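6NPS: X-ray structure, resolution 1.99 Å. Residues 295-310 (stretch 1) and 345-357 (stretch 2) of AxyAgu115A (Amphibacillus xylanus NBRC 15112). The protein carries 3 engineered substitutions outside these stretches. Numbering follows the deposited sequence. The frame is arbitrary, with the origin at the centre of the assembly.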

# COMPACT_ATOMS: atom_id res chain seq x y z
N GLU A 295 3.34 -30.23 49.80
CA GLU A 295 4.55 -29.43 49.61
C GLU A 295 4.30 -28.40 48.51
O GLU A 295 4.08 -28.76 47.34
CB GLU A 295 5.74 -30.33 49.27
CG GLU A 295 7.08 -29.62 49.44
CD GLU A 295 8.31 -30.53 49.23
OE1 GLU A 295 8.18 -31.69 48.78
OE2 GLU A 295 9.43 -30.04 49.52
N ASN A 296 4.33 -27.12 48.86
CA ASN A 296 4.01 -26.08 47.88
C ASN A 296 4.63 -24.77 48.35
O ASN A 296 5.16 -24.67 49.46
CB ASN A 296 2.49 -25.96 47.67
CG ASN A 296 1.73 -25.96 48.99
OD1 ASN A 296 2.08 -25.21 49.92
ND2 ASN A 296 0.71 -26.84 49.09
N ILE A 297 4.62 -23.79 47.47
CA ILE A 297 4.94 -22.42 47.83
C ILE A 297 3.65 -21.64 47.73
O ILE A 297 2.94 -21.75 46.72
CB ILE A 297 6.04 -21.85 46.91
CG1 ILE A 297 7.36 -22.63 47.14
CG2 ILE A 297 6.24 -20.33 47.15
CD1 ILE A 297 8.44 -22.21 46.13
N ILE A 298 3.28 -20.96 48.81
CA ILE A 298 2.03 -20.21 48.85
C ILE A 298 2.25 -18.85 48.21
O ILE A 298 3.11 -18.07 48.64
CB ILE A 298 1.53 -20.05 50.29
CG1 ILE A 298 1.36 -21.42 50.96
CG2 ILE A 298 0.22 -19.22 50.30
CD1 ILE A 298 0.96 -21.31 52.46
N THR A 299 1.46 -18.54 47.19
CA THR A 299 1.53 -17.22 46.60
C THR A 299 0.69 -16.26 47.44
O THR A 299 -0.39 -16.63 47.93
CB THR A 299 1.06 -17.25 45.13
OG1 THR A 299 2.00 -18.02 44.36
CG2 THR A 299 1.00 -15.83 44.54
N ILE A 300 1.21 -15.06 47.69
CA ILE A 300 0.46 -14.07 48.45
C ILE A 300 0.27 -12.84 47.56
O ILE A 300 0.83 -12.76 46.47
CB ILE A 300 1.14 -13.71 49.79
CG1 ILE A 300 2.56 -13.18 49.54
CG2 ILE A 300 1.18 -14.95 50.71
CD1 ILE A 300 3.16 -12.41 50.73
N GLY A 301 -0.54 -11.89 48.03
CA GLY A 301 -0.92 -10.76 47.21
C GLY A 301 -2.30 -10.97 46.59
O GLY A 301 -3.02 -11.91 46.94
N MET A 302 -2.65 -10.09 45.64
CA MET A 302 -3.93 -10.23 44.93
C MET A 302 -4.04 -9.41 43.64
O MET A 302 -4.14 -8.18 43.69
CB MET A 302 -5.08 -9.83 45.86
CG MET A 302 -6.41 -10.40 45.44
SD MET A 302 -7.76 -9.52 46.27
CE MET A 302 -9.20 -10.23 45.44
N ARG A 303 -4.14 -10.11 42.51
CA ARG A 303 -4.32 -9.49 41.20
C ARG A 303 -5.70 -9.90 40.67
O ARG A 303 -6.30 -10.85 41.16
CB ARG A 303 -3.22 -9.93 40.24
CG ARG A 303 -1.94 -9.12 40.35
CD ARG A 303 -0.98 -9.43 39.21
NE ARG A 303 -1.31 -8.69 38.00
CZ ARG A 303 -1.68 -9.26 36.86
NH1 ARG A 303 -1.77 -10.58 36.77
NH2 ARG A 303 -1.97 -8.51 35.80
N GLY A 304 -6.20 -9.19 39.65
CA GLY A 304 -7.49 -9.50 39.10
C GLY A 304 -7.52 -10.88 38.46
O GLY A 304 -6.49 -11.52 38.22
N GLU A 305 -8.74 -11.35 38.20
CA GLU A 305 -8.95 -12.68 37.64
C GLU A 305 -8.59 -12.72 36.16
O GLU A 305 -8.87 -11.78 35.40
CB GLU A 305 -10.39 -13.11 37.83
CG GLU A 305 -10.73 -13.45 39.26
CD GLU A 305 -12.15 -13.93 39.40
OE1 GLU A 305 -13.04 -13.38 38.72
OE2 GLU A 305 -12.36 -14.88 40.18
N ALA A 306 -7.97 -13.83 35.75
CA ALA A 306 -7.51 -14.05 34.38
C ALA A 306 -6.56 -12.94 33.94
O ALA A 306 -6.77 -12.27 32.92
CB ALA A 306 -8.70 -14.17 33.42
N ASP A 307 -5.50 -12.74 34.74
CA ASP A 307 -4.40 -11.82 34.42
C ASP A 307 -4.92 -10.42 34.06
O ASP A 307 -4.67 -9.89 32.98
CB ASP A 307 -3.51 -12.39 33.30
CG ASP A 307 -2.19 -11.61 33.14
OD1 ASP A 307 -1.54 -11.32 34.16
OD2 ASP A 307 -1.80 -11.30 31.99
N THR A 308 -5.66 -9.83 35.00
CA THR A 308 -6.09 -8.45 34.92
C THR A 308 -5.53 -7.68 36.12
O THR A 308 -4.91 -8.25 37.03
CB THR A 308 -7.64 -8.32 34.86
OG1 THR A 308 -8.24 -9.00 35.97
CG2 THR A 308 -8.19 -8.90 33.54
N LYS A 309 -5.74 -6.36 36.11
CA LYS A 309 -5.49 -5.53 37.28
C LYS A 309 -6.59 -5.73 38.32
O LYS A 309 -7.77 -5.86 37.97
CB LYS A 309 -5.41 -4.06 36.87
CG LYS A 309 -4.77 -3.82 35.51
CD LYS A 309 -3.85 -2.61 35.53
CE LYS A 309 -4.54 -1.40 36.18
NZ LYS A 309 -3.97 -0.08 35.78
N ILE A 310 -6.21 -5.74 39.60
CA ILE A 310 -7.19 -5.88 40.68
C ILE A 310 -8.10 -4.66 40.75
O ILE A 310 -9.29 -4.78 41.05
CB ILE A 310 -6.50 -6.16 42.04
CG1 ILE A 310 -7.51 -6.69 43.05
CG2 ILE A 310 -5.79 -4.93 42.61
CD1 ILE A 310 -7.70 -8.15 42.93
N GLU A 345 8.90 -20.95 58.56
CA GLU A 345 8.95 -22.28 57.98
C GLU A 345 8.02 -22.45 56.79
O GLU A 345 7.96 -23.55 56.22
CB GLU A 345 8.60 -23.33 59.04
CG GLU A 345 9.65 -23.47 60.13
CD GLU A 345 9.50 -24.75 60.94
OE1 GLU A 345 10.24 -25.72 60.66
OE2 GLU A 345 8.63 -24.78 61.85
N VAL A 346 7.29 -21.41 56.38
CA VAL A 346 6.34 -21.58 55.29
C VAL A 346 6.84 -20.82 54.07
O VAL A 346 6.85 -19.58 54.07
CB VAL A 346 4.93 -21.12 55.69
CG1 VAL A 346 3.97 -21.43 54.55
CG2 VAL A 346 4.53 -21.82 56.96
N PRO A 347 7.22 -21.51 52.99
CA PRO A 347 7.65 -20.79 51.78
C PRO A 347 6.49 -20.00 51.18
O PRO A 347 5.41 -20.55 50.91
CB PRO A 347 8.12 -21.91 50.84
CG PRO A 347 8.33 -23.11 51.73
CD PRO A 347 7.31 -22.97 52.86
N ARG A 348 6.72 -18.71 50.97
CA ARG A 348 5.73 -17.84 50.38
C ARG A 348 6.41 -16.98 49.34
O ARG A 348 7.63 -16.75 49.39
CB ARG A 348 5.03 -16.96 51.42
CG ARG A 348 4.23 -17.72 52.47
CD ARG A 348 4.12 -16.89 53.77
NE ARG A 348 5.40 -16.84 54.47
CZ ARG A 348 5.81 -15.82 55.23
NH1 ARG A 348 5.03 -14.75 55.41
NH2 ARG A 348 6.99 -15.87 55.82
N MET A 349 5.60 -16.49 48.38
CA MET A 349 6.12 -15.73 47.25
C MET A 349 5.14 -14.61 46.91
O MET A 349 3.92 -14.82 46.88
CB MET A 349 6.33 -16.63 46.02
CG MET A 349 6.88 -15.91 44.76
SD MET A 349 5.51 -15.48 43.60
CE MET A 349 5.13 -17.11 42.93
N LEU A 350 5.68 -13.42 46.65
CA LEU A 350 4.90 -12.29 46.18
C LEU A 350 5.41 -11.93 44.79
O LEU A 350 6.61 -11.69 44.61
CB LEU A 350 5.01 -11.11 47.14
CG LEU A 350 4.39 -9.86 46.53
CD1 LEU A 350 2.86 -10.01 46.47
CD2 LEU A 350 4.78 -8.64 47.36
N ALA A 351 4.53 -11.94 43.80
CA ALA A 351 4.92 -11.66 42.44
C ALA A 351 4.94 -10.15 42.22
O ALA A 351 3.93 -9.48 42.44
CB ALA A 351 3.95 -12.32 41.47
N LEU A 352 6.09 -9.60 41.81
CA LEU A 352 6.12 -8.22 41.32
C LEU A 352 5.88 -8.20 39.81
O LEU A 352 6.69 -7.70 39.04
CB LEU A 352 7.45 -7.57 41.69
CG LEU A 352 7.78 -7.73 43.16
CD1 LEU A 352 9.04 -6.97 43.49
CD2 LEU A 352 6.62 -7.29 44.04
N TYR A 353 4.74 -8.77 39.40
CA TYR A 353 4.43 -8.99 37.99
C TYR A 353 3.65 -7.80 37.42
O TYR A 353 2.66 -7.38 38.00
CB TYR A 353 3.61 -10.28 37.79
CG TYR A 353 3.30 -10.64 36.33
CD1 TYR A 353 4.33 -10.95 35.43
CD2 TYR A 353 1.99 -10.67 35.86
CE1 TYR A 353 4.06 -11.27 34.11
CE2 TYR A 353 1.69 -11.00 34.54
CZ TYR A 353 2.74 -11.30 33.66
OH TYR A 353 2.48 -11.63 32.33
N LYS A 354 4.12 -7.31 36.25
CA LYS A 354 3.55 -6.18 35.50
C LYS A 354 3.30 -4.96 36.38
O LYS A 354 4.25 -4.40 36.94
CB LYS A 354 2.24 -6.59 34.80
CG LYS A 354 2.45 -7.25 33.44
CD LYS A 354 1.26 -8.11 33.09
CE LYS A 354 1.14 -8.33 31.59
NZ LYS A 354 0.51 -7.15 30.94
N GLU A 355 2.03 -4.56 36.53
CA GLU A 355 1.71 -3.35 37.27
C GLU A 355 2.11 -3.43 38.74
O GLU A 355 2.13 -2.39 39.41
CB GLU A 355 0.20 -3.05 37.15
CG GLU A 355 -0.70 -3.87 38.10
CD GLU A 355 -1.11 -5.23 37.51
OE1 GLU A 355 -0.83 -5.50 36.31
OE2 GLU A 355 -1.71 -6.04 38.26
N VAL A 356 2.42 -4.62 39.26
CA VAL A 356 2.72 -4.75 40.69
C VAL A 356 4.11 -4.19 41.02
O VAL A 356 4.32 -3.66 42.13
CB VAL A 356 2.58 -6.22 41.15
CG1 VAL A 356 2.73 -6.30 42.69
CG2 VAL A 356 1.24 -6.82 40.71
N GLU A 357 5.08 -4.31 40.10
CA GLU A 357 6.42 -3.75 40.31
C GLU A 357 6.38 -2.27 40.70
O GLU A 357 7.04 -1.90 41.68
CB GLU A 357 7.30 -3.98 39.07
CG GLU A 357 8.82 -3.77 39.30
CD GLU A 357 9.68 -3.93 38.02
OE1 GLU A 357 9.49 -3.15 37.06
OE2 GLU A 357 10.56 -4.84 37.99
O HOH W 1 1.69 -12.38 44.08
O HOH W 2 -3.30 -5.23 40.20

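Two neighbouring parallel strands and, beyond them, one arginine join the stretches, which together bury 815 Å². In the strands the backbone is satisfied alternately: Ile298 N donates to Pro347 O (3.0 Å), Met349 N to Ile298 O (3.0 Å) and Ile300 N to Met349 O (2.8 Å). The ladder then opens, and a water takes over, donating to Ile300 O (2.6 Å) and accepting from Ala351 N (2.9 Å). Pro347 suits a place where only its carbonyl is called on, and Pro347 CB packs against Ile297 CG1 (3.8 Å). Ile298 and Arg348 share one face of the sheet, Thr299 and Met349 the other. Ile298 CD1 reaches Val346 CG1 (3.7 Å), and Arg348 NE turns back to Val346 O (3.1 Å). At Gly301 a CB would lie 2.8 Å from Leu350 CD1, and the backbone angles themselves call for glycine.

Arg303, buried, points toward stretch 2 and spends its guanidinium on two carboxylates. Arg303 NE forms a salt bridge with Glu355 OE2 (2.7 Å), Arg303 NH2 donates to Glu355 OE1 (3.3 Å), and Arg303 NH1 forms a salt bridge with Asp307 OD1 (2.7 Å) within its own stretch. Tyr353 CD2 lies over one face of the guanidinium, and Glu355 OE2 meets its edge. A second water donates to Glu355 OE2 (2.6 Å) and accepts from Ile310 N (3.0 Å), linking the backbone at Ile310 to the same carboxylate.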